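Side-chain contacts in aminoglycoside 6'-n-acetyltransferase (Salmonella choleraesuis, PDB 2VBQ), which acetylates the 6'-amino group of aminoglycoside antibiotics such as tobramycin and amikacin with acetyl-CoA, conferring resistance to them: residues T141-Q144 / K145-A149; F152-T155 / E156-I159. All coordinates share one frame; numbering follows the deposited sequence.

Contact 1. Residues T141-Q144 / K145-A149; sequences TISQ and KVHQA
From T141 O to K145 N (3.0 Å), I142 O to V146 N (2.8 Å) and on through S143-H147 and Q144-Q148, four successive i to i+4 backbone bonds make this one regular helical run. The distinctive feature is S143 O, which H147 grips twice. H147 N bonds to S143 O at 2.8 Å; H147 ND1 reaches S143 O from the opposite face of the carbonyl plane, also at 2.8 Å but more bent (N-H...O 156°). ND1 stands well above that plane, while the oxygen lies close to the plane of the imidazole. With CG beside the backbone N (chi1 -81°), the ring folds back along the helix and brings H147 CE1 to 3.1 Å from S143 OG. At its far edge NE2 bonds to S134 OG, so both ring nitrogens are engaged and the ring's rotation is fixed. One residue further along, Q148 NE2 curls back to Q144 O in a weak 3.3 Å bond. On the ligand side, I142 CG2 meets V146 CG2 at 4.0 Å, and both residues touch a bound bisubstrate analogue. S143 OG bonds to T136 OG1, so S143 and H147 tie helix 141-149 to strand 131-136, while Y161 of the second subunit stacks on H147.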
# COMPACT_ATOMS: atom_id res chain seq x y z
N THR A 141 9.23 3.94 -17.84
CA THR A 141 10.33 4.86 -17.60
C THR A 141 9.87 6.32 -17.63
O THR A 141 10.38 7.12 -16.87
CB THR A 141 11.51 4.63 -18.59
OG1 THR A 141 10.99 4.57 -19.92
CG2 THR A 141 12.21 3.30 -18.30
N ILE A 142 8.88 6.64 -18.46
CA ILE A 142 8.35 8.02 -18.51
C ILE A 142 7.75 8.39 -17.14
O ILE A 142 8.01 9.47 -16.59
CB ILE A 142 7.32 8.22 -19.65
CG1 ILE A 142 8.05 8.29 -21.02
CG2 ILE A 142 6.51 9.53 -19.45
CD1 ILE A 142 7.11 8.21 -22.21
N SER A 143 6.97 7.47 -16.58
CA SER A 143 6.39 7.68 -15.25
C SER A 143 7.46 7.92 -14.19
O SER A 143 7.31 8.79 -13.35
CB SER A 143 5.50 6.53 -14.82
OG SER A 143 4.98 6.83 -13.53
N GLN A 144 8.53 7.13 -14.22
CA GLN A 144 9.64 7.31 -13.26
C GLN A 144 10.23 8.73 -13.40
O GLN A 144 10.36 9.44 -12.41
CB GLN A 144 10.71 6.23 -13.48
CG GLN A 144 10.16 4.79 -13.29
CD GLN A 144 11.09 3.73 -13.84
OE1 GLN A 144 12.31 3.83 -13.67
NE2 GLN A 144 10.52 2.72 -14.50
N LYS A 145 10.54 9.14 -14.63
CA LYS A 145 11.06 10.49 -14.90
C LYS A 145 10.12 11.60 -14.41
O LYS A 145 10.55 12.56 -13.75
CB LYS A 145 11.32 10.66 -16.41
CG LYS A 145 12.49 9.80 -16.91
CD LYS A 145 12.36 9.55 -18.41
CE LYS A 145 13.61 8.86 -18.96
NZ LYS A 145 13.51 8.68 -20.44
N VAL A 146 8.83 11.42 -14.71
CA VAL A 146 7.78 12.32 -14.24
C VAL A 146 7.77 12.41 -12.71
O VAL A 146 7.79 13.51 -12.16
CB VAL A 146 6.37 11.88 -14.78
CG1 VAL A 146 5.25 12.69 -14.11
CG2 VAL A 146 6.30 12.04 -16.29
N HIS A 147 7.73 11.27 -12.02
CA HIS A 147 7.66 11.31 -10.53
C HIS A 147 8.88 12.11 -9.98
O HIS A 147 8.75 13.00 -9.14
CB HIS A 147 7.60 9.90 -9.93
CG HIS A 147 6.23 9.27 -9.93
ND1 HIS A 147 5.76 8.52 -10.99
CD2 HIS A 147 5.25 9.25 -9.00
CE1 HIS A 147 4.55 8.07 -10.70
NE2 HIS A 147 4.21 8.51 -9.50
N GLN A 148 10.05 11.82 -10.52
CA GLN A 148 11.28 12.48 -10.05
C GLN A 148 11.39 13.96 -10.39
O GLN A 148 11.87 14.72 -9.57
CB GLN A 148 12.47 11.70 -10.55
CG GLN A 148 12.49 10.38 -9.85
CD GLN A 148 13.54 9.47 -10.36
OE1 GLN A 148 14.37 8.98 -9.59
NE2 GLN A 148 13.54 9.24 -11.67
N ALA A 149 10.87 14.36 -11.54
CA ALA A 149 10.83 15.79 -11.92
C ALA A 149 9.93 16.59 -10.98
O ALA A 149 10.22 17.76 -10.66
CB ALA A 149 10.38 15.93 -13.36

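Contact 2. Residues F152-T155 / E156-I159; sequences FEET and ERVI
E154 and R157 are joined by a bidentate salt bridge across a kink in strand 153-164, where T155 followed by an extended E156 has the backbone torsions of a classic beta bulge. The guanidinium is met side-on: R157 NE reaches E154 OE2 at 2.8 Å, nearly straight, and R157 NH2 reaches E154 OE1 at 3.2 Å. Both oxygens are used on their syn sides and lie at the guanidinium edge, close to its plane; the carboxylate itself is turned 37° against that plane. With CG anti to N (chi1 172°) and the chain extended, E154 carries its carboxylate across R157 at about a right angle. The irregularity at T155 accounts for how side chains three residues apart can meet on one side of the strand. Beyond this pair, E153, E154 and E156-I159 pair antiparallel with a strand of the second subunit, carrying the sheet across the dimer interface, and T155 OG1 adds a weak bond to F160 O of that subunit. E156, a substrate-binding residue, is anchored by N88: its OE2 is hydrogen-bonded to N88 ND2 and to a nitrogen of a bisubstrate analogue other than the one helix 141-149 touches.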
# COMPACT_ATOMS: atom_id res chain seq x y z
N PHE A 152 9.32 13.77 -6.26
CA PHE A 152 9.23 12.48 -5.57
C PHE A 152 10.61 11.87 -5.60
O PHE A 152 11.31 11.99 -6.60
CB PHE A 152 8.31 11.50 -6.32
CG PHE A 152 6.82 11.79 -6.16
CD1 PHE A 152 6.18 12.72 -6.98
CD2 PHE A 152 6.06 11.09 -5.21
CE1 PHE A 152 4.79 12.95 -6.87
CE2 PHE A 152 4.68 11.30 -5.09
CZ PHE A 152 4.04 12.25 -5.90
N GLU A 153 10.99 11.19 -4.52
CA GLU A 153 12.18 10.36 -4.53
C GLU A 153 11.81 8.89 -4.40
O GLU A 153 10.87 8.53 -3.67
CB GLU A 153 13.15 10.81 -3.45
CG GLU A 153 13.62 12.27 -3.72
CD GLU A 153 14.52 12.85 -2.65
OE1 GLU A 153 15.44 12.14 -2.18
OE2 GLU A 153 14.31 14.04 -2.29
N GLU A 154 12.54 8.05 -5.13
CA GLU A 154 12.41 6.61 -5.00
C GLU A 154 12.74 6.17 -3.58
O GLU A 154 13.72 6.62 -3.00
CB GLU A 154 13.33 5.90 -5.98
CG GLU A 154 13.39 4.40 -5.77
CD GLU A 154 14.11 3.66 -6.88
OE1 GLU A 154 14.31 4.24 -7.97
OE2 GLU A 154 14.43 2.46 -6.67
N THR A 155 11.92 5.29 -3.03
CA THR A 155 12.16 4.82 -1.66
C THR A 155 12.57 3.35 -1.65
O THR A 155 13.55 3.00 -1.00
CB THR A 155 10.91 5.04 -0.76
OG1 THR A 155 9.77 4.43 -1.37
CG2 THR A 155 10.62 6.52 -0.56
N GLU A 156 11.82 2.51 -2.34
CA GLU A 156 12.12 1.07 -2.40
C GLU A 156 11.40 0.46 -3.57
O GLU A 156 10.41 1.00 -4.05
CB GLU A 156 11.73 0.32 -1.09
CG GLU A 156 10.29 0.58 -0.61
CD GLU A 156 9.98 -0.03 0.77
OE1 GLU A 156 10.71 0.30 1.72
OE2 GLU A 156 9.01 -0.81 0.91
N ARG A 157 11.91 -0.68 -4.01
CA ARG A 157 11.29 -1.47 -5.04
C ARG A 157 10.85 -2.77 -4.39
O ARG A 157 11.59 -3.32 -3.56
CB ARG A 157 12.27 -1.74 -6.18
CG ARG A 157 12.80 -0.48 -6.81
CD ARG A 157 13.62 -0.76 -8.05
NE ARG A 157 14.00 0.54 -8.61
CZ ARG A 157 14.12 0.82 -9.91
NH1 ARG A 157 13.93 -0.10 -10.85
NH2 ARG A 157 14.45 2.06 -10.24
N VAL A 158 9.68 -3.27 -4.75
CA VAL A 158 9.16 -4.50 -4.13
C VAL A 158 8.46 -5.43 -5.10
O VAL A 158 8.02 -5.02 -6.16
CB VAL A 158 8.19 -4.19 -2.95
CG1 VAL A 158 8.95 -3.48 -1.80
CG2 VAL A 158 7.01 -3.37 -3.44
N ILE A 159 8.36 -6.70 -4.69
CA ILE A 159 7.55 -7.69 -5.37
C ILE A 159 6.34 -8.01 -4.50
O ILE A 159 6.50 -8.35 -3.34
CB ILE A 159 8.34 -9.02 -5.59
CG1 ILE A 159 9.74 -8.75 -6.18
CG2 ILE A 159 7.50 -9.97 -6.48
CD1 ILE A 159 10.72 -9.97 -6.10

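How the contacts relate
Contact 1 closes just before contact 2 opens, and their centres lie 12 Å apart. The turn between them is spanned by H147 O and F152 N, 3.0 Å apart in a probable hydrogen bond, and the F152 ring packs edge-to-face with that of H147. Both contacts touch the second subunit, whose Q144 packs on I159 and whose Y161 packs on F152. They serve two different analogue molecules. Contact 1 lines the main pocket of one, beside the acetyl-CoA-binding residues N140 and A113, with the S143 side chain about 3 Å from it at nearest atoms. Contact 2 reaches a second through E156 and V158, the E156 side chain lying about 3 Å from it and about 4 Å from that of Y86.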